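Local structure of Lmo0135 protein (Listeria monocytogenes EGD-e, 5ISU) at residues Gly82-Asp87 and Glu194-Tyr199; Ser272-Gln277 and Lys328-Glu333; Arg257-Thr262 and Ser466-Val471. The protein is the substrate-binding protein CtaP of an ABC transporter and probably serves peptide uptake. All blocks are in the same frame, centred on the assembly; numbering follows the deposited sequence.

Contact 1 (Gly82-Asp87 and Glu194-Tyr199); sequences GLTWHD and ERFNDY
The Phe196 ring takes His86 on one face, where CD2 stands 3.3 Å above the plane and over the centre, while the opposite face carries the backbone C of Asp198, offset toward the rim; Thr84 OG1 sits at the ring edge, in plane, 3.6 Å from Phe196 CZ. This is a T-shaped (edge-to-face) aromatic pair: the imidazole edge is turned to the phenyl face, with centroids 4.5 Å apart and planes at 70°. It joins the loop between strand 74-79 and helix 93-104 to the type I turn Phe196-Tyr199 that follows strand 190-195. Phe196 CG lies anti to its backbone N (chi1 175°), where it comes within 3.4 Å of His86 CD2. His86 NE2 is also hydrogen-bonded to Gly178 O, which helps fix the imidazole. No direct hydrogen bond crosses between the two segments; two waters do that work. One donates to Asp198 O and accepts from Thr84 N, so the loop and turn backbones are bridged. The other lies 2.8 Å from Thr84 OG1 and donates to Asp198 OD2 at 2.9 Å.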
loop_
_atom_site.group_PDB
_atom_site.type_symbol
_atom_site.label_atom_id
_atom_site.label_comp_id
_atom_site.label_asym_id
_atom_site.label_seq_id
_atom_site.Cartn_x
_atom_site.Cartn_y
_atom_site.Cartn_z
ATOM N N GLY A 82 -10.660 3.374 -29.747
ATOM C CA GLY A 82 -10.992 4.797 -29.648
ATOM C C GLY A 82 -10.589 5.544 -28.390
ATOM O O GLY A 82 -11.142 6.589 -28.097
ATOM N N LEU A 83 -9.634 5.015 -27.637
ATOM C CA LEU A 83 -9.150 5.712 -26.447
ATOM C C LEU A 83 -8.323 6.927 -26.841
ATOM O O LEU A 83 -7.639 6.907 -27.856
ATOM C CB LEU A 83 -8.251 4.798 -25.632
ATOM C CG LEU A 83 -8.889 3.538 -25.070
ATOM C CD1 LEU A 83 -7.809 2.688 -24.420
ATOM C CD2 LEU A 83 -9.997 3.903 -24.074
ATOM N N THR A 84 -8.373 7.970 -26.028
ATOM C CA THR A 84 -7.575 9.156 -26.253
ATOM C C THR A 84 -7.015 9.690 -24.950
ATOM O O THR A 84 -7.506 9.375 -23.861
ATOM C CB THR A 84 -8.375 10.289 -26.910
ATOM O OG1 THR A 84 -9.479 10.655 -26.068
ATOM C CG2 THR A 84 -8.886 9.877 -28.297
ATOM N N TRP A 85 -5.959 10.480 -25.088
ATOM C CA TRP A 85 -5.330 11.184 -23.972
ATOM C C TRP A 85 -6.074 12.517 -23.840
ATOM O O TRP A 85 -6.900 12.847 -24.708
ATOM C CB TRP A 85 -3.844 11.469 -24.254
ATOM C CG TRP A 85 -3.017 10.279 -24.339
ATOM C CD1 TRP A 85 -2.592 9.656 -25.472
ATOM C CD2 TRP A 85 -2.498 9.518 -23.237
ATOM N NE1 TRP A 85 -1.829 8.563 -25.149
ATOM C CE2 TRP A 85 -1.756 8.452 -23.782
ATOM C CE3 TRP A 85 -2.585 9.642 -21.846
ATOM C CZ2 TRP A 85 -1.093 7.513 -22.987
ATOM C CZ3 TRP A 85 -1.926 8.707 -21.046
ATOM C CH2 TRP A 85 -1.181 7.651 -21.630
ATOM N N HIS A 86 -5.759 13.298 -22.797
ATOM C CA HIS A 86 -6.457 14.579 -22.547
ATOM C C HIS A 86 -6.290 15.656 -23.622
ATOM O O HIS A 86 -7.129 16.535 -23.749
ATOM C CB HIS A 86 -6.091 15.160 -21.170
ATOM C CG HIS A 86 -6.518 14.296 -20.031
ATOM N ND1 HIS A 86 -5.850 14.253 -18.826
ATOM C CD2 HIS A 86 -7.504 13.372 -19.948
ATOM C CE1 HIS A 86 -6.440 13.382 -18.032
ATOM N NE2 HIS A 86 -7.449 12.833 -18.688
ATOM N N ASP A 87 -5.205 15.576 -24.388
ATOM C CA ASP A 87 -4.942 16.527 -25.465
ATOM C C ASP A 87 -5.480 16.050 -26.825
ATOM O O ASP A 87 -5.189 16.669 -27.848
ATOM C CB ASP A 87 -3.439 16.850 -25.529
ATOM C CG ASP A 87 -2.576 15.606 -25.667
ATOM O OD1 ASP A 87 -3.135 14.515 -25.936
ATOM O OD2 ASP A 87 -1.332 15.718 -25.511
ATOM N N GLU A 194 -10.405 19.371 -14.064
ATOM C CA GLU A 194 -11.725 19.465 -14.696
ATOM C C GLU A 194 -12.022 18.179 -15.441
ATOM O O GLU A 194 -11.103 17.527 -15.946
ATOM C CB GLU A 194 -11.832 20.687 -15.618
ATOM C CG GLU A 194 -10.981 20.645 -16.877
ATOM C CD GLU A 194 -11.107 21.908 -17.721
ATOM O OE1 GLU A 194 -11.881 22.839 -17.363
ATOM O OE2 GLU A 194 -10.413 21.973 -18.751
ATOM N N ARG A 195 -13.304 17.832 -15.556
ATOM C CA ARG A 195 -13.679 16.563 -16.170
ATOM C C ARG A 195 -13.223 16.342 -17.615
ATOM O O ARG A 195 -13.176 17.265 -18.433
ATOM C CB ARG A 195 -15.171 16.285 -16.039
ATOM C CG ARG A 195 -16.089 17.160 -16.881
ATOM C CD ARG A 195 -17.548 16.757 -16.656
ATOM N NE ARG A 195 -18.469 17.823 -17.024
ATOM C CZ ARG A 195 -19.770 17.813 -16.762
ATOM N NH1 ARG A 195 -20.308 16.793 -16.102
ATOM N NH2 ARG A 195 -20.542 18.844 -17.139
ATOM N N PHE A 196 -12.865 15.092 -17.900
ATOM C CA PHE A 196 -12.459 14.678 -19.231
ATOM C C PHE A 196 -13.685 14.065 -19.856
ATOM O O PHE A 196 -14.113 13.001 -19.442
ATOM C CB PHE A 196 -11.299 13.694 -19.112
ATOM C CG PHE A 196 -10.868 13.097 -20.408
ATOM C CD1 PHE A 196 -10.710 13.887 -21.540
ATOM C CD2 PHE A 196 -10.518 11.764 -20.478
ATOM C CE1 PHE A 196 -10.269 13.332 -22.729
ATOM C CE2 PHE A 196 -10.090 11.207 -21.658
ATOM C CZ PHE A 196 -9.963 11.988 -22.786
ATOM N N ASN A 197 -14.289 14.747 -20.823
ATOM C CA ASN A 197 -15.537 14.246 -21.420
ATOM C C ASN A 197 -15.430 12.928 -22.148
ATOM O O ASN A 197 -16.385 12.164 -22.152
ATOM C CB ASN A 197 -16.167 15.299 -22.345
ATOM C CG ASN A 197 -16.673 16.502 -21.578
ATOM O OD1 ASN A 197 -16.960 16.412 -20.389
ATOM N ND2 ASN A 197 -16.798 17.627 -22.256
ATOM N N ASP A 198 -14.273 12.645 -22.740
ATOM C CA ASP A 198 -14.096 11.383 -23.478
ATOM C C ASP A 198 -13.479 10.269 -22.629
ATOM O O ASP A 198 -12.900 9.331 -23.168
ATOM C CB ASP A 198 -13.262 11.640 -24.727
ATOM C CG ASP A 198 -13.895 12.674 -25.639
ATOM O OD1 ASP A 198 -15.119 12.603 -25.873
ATOM O OD2 ASP A 198 -13.156 13.547 -26.141
ATOM N N TYR A 199 -13.577 10.397 -21.308
ATOM C CA TYR A 199 -13.090 9.360 -20.386
ATOM C C TYR A 199 -13.711 8.030 -20.801
ATOM O O TYR A 199 -14.920 7.943 -21.011
ATOM C CB TYR A 199 -13.467 9.723 -18.956
ATOM C CG TYR A 199 -13.097 8.676 -17.939
ATOM C CD1 TYR A 199 -11.770 8.300 -17.761
ATOM C CD2 TYR A 199 -14.062 8.099 -17.120
ATOM C CE1 TYR A 199 -11.427 7.342 -16.823
ATOM C CE2 TYR A 199 -13.718 7.179 -16.159
ATOM C CZ TYR A 199 -12.386 6.792 -16.019
ATOM O OH TYR A 199 -12.034 5.843 -15.076
HETATM O O HOH W 1 -10.295 13.224 -26.648
HETATM O O HOH W 2 -10.173 8.175 -23.489
#

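Contact 2 (Ser272-Gln277 and Lys328-Glu333); sequences SKELRQ and KKLVKE
Leu330 and Glu274 both have CG anti to the carbonyl carbon and beside the backbone N (chi1 -72° for Leu330), which sets Glu274 CG 3.9 Å from Leu330 CD2; the two side chains cross at about a right angle. Beyond CG the Glu274 chain bends, chi2 (70°) turning CD. The contact is a helix-helix packing, close to antiparallel: the axes of 273-277 and 328-333 approach to 7.9 Å, with an angle of 153° between their directions. Leu330 is its apolar centre. Its CB rests 3.6 Å from the backbone Glu274 O, and CD2 also reaches Gln277 OE1 at 4.1 Å. On one flank Leu275 CD1 meets Val331 CG2 at 4.4 Å. On the other, Glu333 OE1 comes 4.1 Å from Glu274 CG; the two carboxylates bring like charges within 4.9 Å between Glu274 OE2 and Glu333 OE1, which probably disfavours any closer approach. No hydrogen bond passes between the two segments. Ser272 is the N-cap of its helix, its OG accepting from Leu275 N at 3.1 Å. Further along, Leu330 packs on Ala278 and Tyr281 of helix 273-281, Leu275 touches Ser334 at the end of helix 324-334 and Phe336 in the loop beyond it, and Val331 meets Val369 just before strand 370-376.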
loop_
_atom_site.group_PDB
_atom_site.type_symbol
_atom_site.label_atom_id
_atom_site.label_comp_id
_atom_site.label_asym_id
_atom_site.label_seq_id
_atom_site.Cartn_x
_atom_site.Cartn_y
_atom_site.Cartn_z
ATOM N N SER A 272 16.588 -16.009 20.373
ATOM C CA SER A 272 15.831 -17.102 20.972
ATOM C C SER A 272 14.370 -17.133 20.509
ATOM O O SER A 272 13.606 -16.185 20.743
ATOM C CB SER A 272 15.868 -16.974 22.502
ATOM O OG SER A 272 14.973 -17.876 23.129
ATOM N N LYS A 273 14.003 -18.229 19.854
ATOM C CA LYS A 273 12.642 -18.472 19.402
ATOM C C LYS A 273 11.732 -18.401 20.631
ATOM O O LYS A 273 10.695 -17.747 20.607
ATOM C CB LYS A 273 12.567 -19.851 18.755
ATOM C CG LYS A 273 11.237 -20.244 18.144
ATOM C CD LYS A 273 11.388 -21.593 17.459
ATOM C CE LYS A 273 10.160 -21.996 16.657
ATOM N NZ LYS A 273 10.353 -23.288 15.927
ATOM N N GLU A 274 12.175 -19.024 21.721
ATOM C CA GLU A 274 11.425 -19.044 22.979
ATOM C C GLU A 274 11.088 -17.635 23.501
ATOM O O GLU A 274 9.935 -17.372 23.896
ATOM C CB GLU A 274 12.168 -19.854 24.056
ATOM C CG GLU A 274 12.166 -21.379 23.867
ATOM C CD GLU A 274 13.003 -21.908 22.691
ATOM O OE1 GLU A 274 13.559 -21.109 21.900
ATOM O OE2 GLU A 274 13.105 -23.152 22.562
ATOM N N LEU A 275 12.064 -16.726 23.471
ATOM C CA LEU A 275 11.812 -15.361 23.928
ATOM C C LEU A 275 10.793 -14.671 23.035
ATOM O O LEU A 275 9.874 -14.020 23.536
ATOM C CB LEU A 275 13.090 -14.536 23.972
ATOM C CG LEU A 275 12.944 -13.119 24.546
ATOM C CD1 LEU A 275 12.285 -13.131 25.926
ATOM C CD2 LEU A 275 14.299 -12.435 24.604
ATOM N N ARG A 276 10.952 -14.822 21.716
ATOM C CA ARG A 276 10.028 -14.217 20.750
ATOM C C ARG A 276 8.603 -14.737 20.947
ATOM O O ARG A 276 7.637 -13.970 20.830
ATOM C CB ARG A 276 10.482 -14.451 19.297
ATOM C CG ARG A 276 11.811 -13.785 18.959
ATOM C CD ARG A 276 12.036 -13.625 17.469
ATOM N NE ARG A 276 12.032 -14.894 16.743
ATOM C CZ ARG A 276 13.098 -15.681 16.541
ATOM N NH1 ARG A 276 14.296 -15.367 17.032
ATOM N NH2 ARG A 276 12.961 -16.805 15.842
ATOM N N GLN A 277 8.483 -16.028 21.249
ATOM C CA GLN A 277 7.180 -16.645 21.489
ATOM C C GLN A 277 6.597 -16.170 22.811
ATOM O O GLN A 277 5.382 -15.954 22.921
ATOM C CB GLN A 277 7.281 -18.159 21.467
ATOM C CG GLN A 277 7.563 -18.746 20.094
ATOM C CD GLN A 277 7.770 -20.252 20.132
ATOM O OE1 GLN A 277 8.058 -20.817 21.181
ATOM N NE2 GLN A 277 7.638 -20.906 18.982
ATOM N N LYS A 328 5.452 -17.040 30.851
ATOM C CA LYS A 328 6.417 -17.096 31.966
ATOM C C LYS A 328 7.341 -18.316 31.815
ATOM O O LYS A 328 8.536 -18.227 32.068
ATOM C CB LYS A 328 5.707 -17.066 33.334
ATOM C CG LYS A 328 5.161 -15.685 33.702
ATOM C CD LYS A 328 4.386 -15.651 35.021
ATOM C CE LYS A 328 3.047 -16.381 34.916
ATOM N NZ LYS A 328 2.193 -16.319 36.145
ATOM N N LYS A 329 6.763 -19.441 31.400
ATOM C CA LYS A 329 7.522 -20.669 31.126
ATOM C C LYS A 329 8.595 -20.464 30.055
ATOM O O LYS A 329 9.732 -20.892 30.222
ATOM C CB LYS A 329 6.576 -21.811 30.681
ATOM C CG LYS A 329 6.225 -22.847 31.743
ATOM C CD LYS A 329 7.306 -23.929 31.778
ATOM C CE LYS A 329 7.038 -25.021 32.806
ATOM N NZ LYS A 329 7.171 -24.533 34.206
ATOM N N LEU A 330 8.222 -19.807 28.964
ATOM C CA LEU A 330 9.142 -19.581 27.846
ATOM C C LEU A 330 10.268 -18.582 28.143
ATOM O O LEU A 330 11.420 -18.796 27.730
ATOM C CB LEU A 330 8.357 -19.175 26.598
ATOM C CG LEU A 330 7.573 -20.353 26.013
ATOM C CD1 LEU A 330 6.401 -19.882 25.175
ATOM C CD2 LEU A 330 8.491 -21.275 25.217
ATOM N N VAL A 331 9.945 -17.501 28.843
ATOM C CA VAL A 331 10.979 -16.531 29.192
ATOM C C VAL A 331 12.024 -17.205 30.119
ATOM O O VAL A 331 13.209 -16.888 30.044
ATOM C CB VAL A 331 10.394 -15.212 29.768
ATOM C CG1 VAL A 331 9.525 -15.467 30.988
ATOM C CG2 VAL A 331 11.510 -14.227 30.105
ATOM N N LYS A 332 11.572 -18.150 30.953
ATOM C CA LYS A 332 12.457 -18.938 31.833
ATOM C C LYS A 332 13.391 -19.790 30.960
ATOM O O LYS A 332 14.611 -19.637 31.020
ATOM C CB LYS A 332 11.607 -19.835 32.757
ATOM C CG LYS A 332 12.343 -20.806 33.682
ATOM C CD LYS A 332 13.016 -20.132 34.866
ATOM C CE LYS A 332 13.577 -21.175 35.827
ATOM N NZ LYS A 332 14.155 -20.586 37.067
ATOM N N GLU A 333 12.796 -20.656 30.131
ATOM C CA GLU A 333 13.535 -21.533 29.205
ATOM C C GLU A 333 14.459 -20.755 28.274
ATOM O O GLU A 333 15.448 -21.296 27.783
ATOM C CB GLU A 333 12.578 -22.332 28.314
ATOM C CG GLU A 333 11.689 -23.351 29.017
ATOM C CD GLU A 333 10.688 -24.011 28.066
ATOM O OE1 GLU A 333 10.811 -23.842 26.824
ATOM O OE2 GLU A 333 9.777 -24.708 28.565
#

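Contact 3 (Arg257-Thr262 and Ser466-Val471); sequences RLSYAT and SYDNAV
Strands 248-263 and 462-475 pair antiparallel in the seven-stranded mixed sheet of this solute-binding protein, and Arg257-Ser259 lie across from Ser466-Asp468. Ser259 and Ser466 form a hydrogen-bonded pair: Ser259 N donates to Ser466 O at 2.9 Å, almost straight at 174°, and Ser466 N returns a longer bond of 3.2 Å to Ser259 O. Next comes the non-hydrogen-bonded pair Leu258-Tyr467, whose side chains share one face of the sheet. There Leu258 CD1 lies 3.8 Å from Tyr467 CE1, the two side chains crossing obliquely, and the Tyr467 hydroxyl is engaged beyond the pair by Ser304 O and Ser303 N. Beside this pair Arg257 O accepts from Asp468 N at 2.8 Å and also takes a CA-H...O contact from Tyr467.

The sheet is extended on both sides of the two strands, by strand 395-400 next to 248-263 and by strand 299-301 next to 462-475, so the contact is central and almost wholly buried. On the face bearing Arg257, Ser259, Ser466 and Asp468 the side chains form a polar cluster. The Arg257 chain runs extended from CG to NE, side by side with Asp468 and pointing the same way; NH2 reaches Asp468 OD2 at 2.8 Å in a salt bridge whose hydrogen bond is weak, bent to 117°. OD2 receives a further weak bond from Tyr293 OH. The other carboxylate oxygen is gripped from its own strand: Ser466 OG, set between backbone N and carbonyl carbon (chi1 57°), donates to the syn lone pair of Asp468 OD1 at 2.6 Å. A water bridges the two serines, donating to Ser466 OG and lying 2.6 Å from Ser259 OG.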
loop_
_atom_site.group_PDB
_atom_site.type_symbol
_atom_site.label_atom_id
_atom_site.label_comp_id
_atom_site.label_asym_id
_atom_site.label_seq_id
_atom_site.Cartn_x
_atom_site.Cartn_y
_atom_site.Cartn_z
ATOM N N ARG A 257 -3.690 -2.762 5.209
ATOM C CA ARG A 257 -2.511 -2.465 5.977
ATOM C C ARG A 257 -2.375 -3.436 7.146
ATOM O O ARG A 257 -3.350 -3.698 7.857
ATOM C CB ARG A 257 -2.558 -1.042 6.511
ATOM C CG ARG A 257 -1.358 -0.678 7.372
ATOM C CD ARG A 257 -1.378 0.776 7.792
ATOM N NE ARG A 257 -0.202 1.144 8.603
ATOM C CZ ARG A 257 -0.080 0.954 9.921
ATOM N NH1 ARG A 257 1.034 1.345 10.545
ATOM N NH2 ARG A 257 -1.046 0.368 10.632
ATOM N N LEU A 258 -1.180 -3.998 7.302
ATOM C CA LEU A 258 -0.865 -4.803 8.459
ATOM C C LEU A 258 -0.095 -3.917 9.451
ATOM O O LEU A 258 0.871 -3.269 9.082
ATOM C CB LEU A 258 0.013 -6.014 8.109
ATOM C CG LEU A 258 0.591 -6.708 9.352
ATOM C CD1 LEU A 258 -0.487 -7.374 10.205
ATOM C CD2 LEU A 258 1.685 -7.709 9.011
ATOM N N SER A 259 -0.553 -3.881 10.692
ATOM C CA SER A 259 0.130 -3.195 11.795
ATOM C C SER A 259 0.820 -4.336 12.520
ATOM O O SER A 259 0.164 -5.343 12.826
ATOM C CB SER A 259 -0.876 -2.533 12.723
ATOM O OG SER A 259 -0.254 -2.020 13.896
ATOM N N TYR A 260 2.130 -4.214 12.752
ATOM C CA TYR A 260 2.876 -5.272 13.407
ATOM C C TYR A 260 4.072 -4.789 14.198
ATOM O O TYR A 260 4.496 -3.653 14.066
ATOM C CB TYR A 260 3.354 -6.271 12.361
ATOM C CG TYR A 260 4.411 -5.764 11.413
ATOM C CD1 TYR A 260 4.092 -4.878 10.392
ATOM C CD2 TYR A 260 5.723 -6.167 11.530
ATOM C CE1 TYR A 260 5.048 -4.404 9.517
ATOM C CE2 TYR A 260 6.703 -5.720 10.642
ATOM C CZ TYR A 260 6.360 -4.836 9.639
ATOM O OH TYR A 260 7.317 -4.375 8.765
ATOM N N ALA A 261 4.605 -5.680 15.026
ATOM C CA ALA A 261 5.815 -5.432 15.791
ATOM C C ALA A 261 6.901 -6.364 15.268
ATOM O O ALA A 261 6.632 -7.507 14.985
ATOM C CB ALA A 261 5.565 -5.701 17.251
ATOM N N THR A 262 8.121 -5.864 15.141
ATOM C CA THR A 262 9.258 -6.659 14.679
ATOM C C THR A 262 10.156 -6.964 15.856
ATOM O O THR A 262 10.291 -6.136 16.733
ATOM C CB THR A 262 10.155 -5.848 13.732
ATOM O OG1 THR A 262 10.788 -4.797 14.477
ATOM C CG2 THR A 262 9.374 -5.237 12.593
ATOM N N SER A 466 -2.784 -6.261 13.643
ATOM C CA SER A 466 -4.094 -6.083 13.022
ATOM C C SER A 466 -4.076 -5.696 11.560
ATOM O O SER A 466 -3.079 -5.164 11.072
ATOM C CB SER A 466 -4.860 -5.007 13.791
ATOM O OG SER A 466 -4.147 -3.769 13.837
ATOM N N TYR A 467 -5.160 -6.034 10.860
ATOM C CA TYR A 467 -5.356 -5.594 9.504
ATOM C C TYR A 467 -6.226 -4.378 9.709
ATOM O O TYR A 467 -7.351 -4.484 10.224
ATOM C CB TYR A 467 -6.037 -6.642 8.619
ATOM C CG TYR A 467 -5.323 -7.968 8.661
ATOM C CD1 TYR A 467 -3.950 -8.036 8.417
ATOM C CD2 TYR A 467 -6.005 -9.148 8.925
ATOM C CE1 TYR A 467 -3.268 -9.231 8.464
ATOM C CE2 TYR A 467 -5.330 -10.360 8.963
ATOM C CZ TYR A 467 -3.949 -10.389 8.738
ATOM O OH TYR A 467 -3.228 -11.573 8.780
ATOM N N ASP A 468 -5.682 -3.220 9.345
ATOM C CA ASP A 468 -6.329 -1.934 9.585
ATOM C C ASP A 468 -7.293 -1.409 8.514
ATOM O O ASP A 468 -7.169 -1.706 7.334
ATOM C CB ASP A 468 -5.241 -0.896 9.842
ATOM C CG ASP A 468 -4.476 -1.151 11.132
ATOM O OD1 ASP A 468 -4.743 -2.163 11.831
ATOM O OD2 ASP A 468 -3.603 -0.315 11.456
ATOM N N ASN A 469 -8.262 -0.625 8.956
ATOM C CA ASN A 469 -9.224 -0.001 8.037
ATOM C C ASN A 469 -8.914 1.480 7.970
ATOM O O ASN A 469 -8.309 2.023 8.864
ATOM C CB ASN A 469 -10.667 -0.184 8.519
ATOM C CG ASN A 469 -11.080 -1.635 8.599
ATOM O OD1 ASN A 469 -10.659 -2.468 7.794
ATOM N ND2 ASN A 469 -11.908 -1.950 9.582
ATOM N N ALA A 470 -9.269 2.106 6.862
ATOM C CA ALA A 470 -9.139 3.545 6.696
ATOM C C ALA A 470 -10.570 4.075 6.811
ATOM O O ALA A 470 -11.537 3.305 6.708
ATOM C CB ALA A 470 -8.543 3.879 5.351
ATOM N N VAL A 471 -10.699 5.384 7.025
ATOM C CA VAL A 471 -12.014 6.031 7.184
ATOM C C VAL A 471 -12.092 7.314 6.368
ATOM O O VAL A 471 -11.150 8.117 6.383
ATOM C CB VAL A 471 -12.284 6.397 8.661
ATOM C CG1 VAL A 471 -13.689 6.944 8.835
ATOM C CG2 VAL A 471 -12.099 5.184 9.558
HETATM O O HOH W 3 -2.445 -1.895 15.378
#

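Contact 1 closes before contacts 2 and 3 open along the chain, whereas contact 2 is nested inside the long loop that contact 3 closes. Contact 3 lies nearest the middle, about 11 Å from the centre of the chain, in the seven-stranded mixed sheet. Contacts 1 and 2 have centres about 61 Å apart. Strand 248-263 of contact 3 is followed, as the next regular element, by helix 273-281 of contact 2; nearest atoms of those contacts are about 7 Å apart. Each contact joins segments distant in sequence: contact 3 pairs strands inside the central sheet, while contacts 1 and 2 pack a loop on a turn and a helix on a helix, far out on opposite sides of the chain's centre.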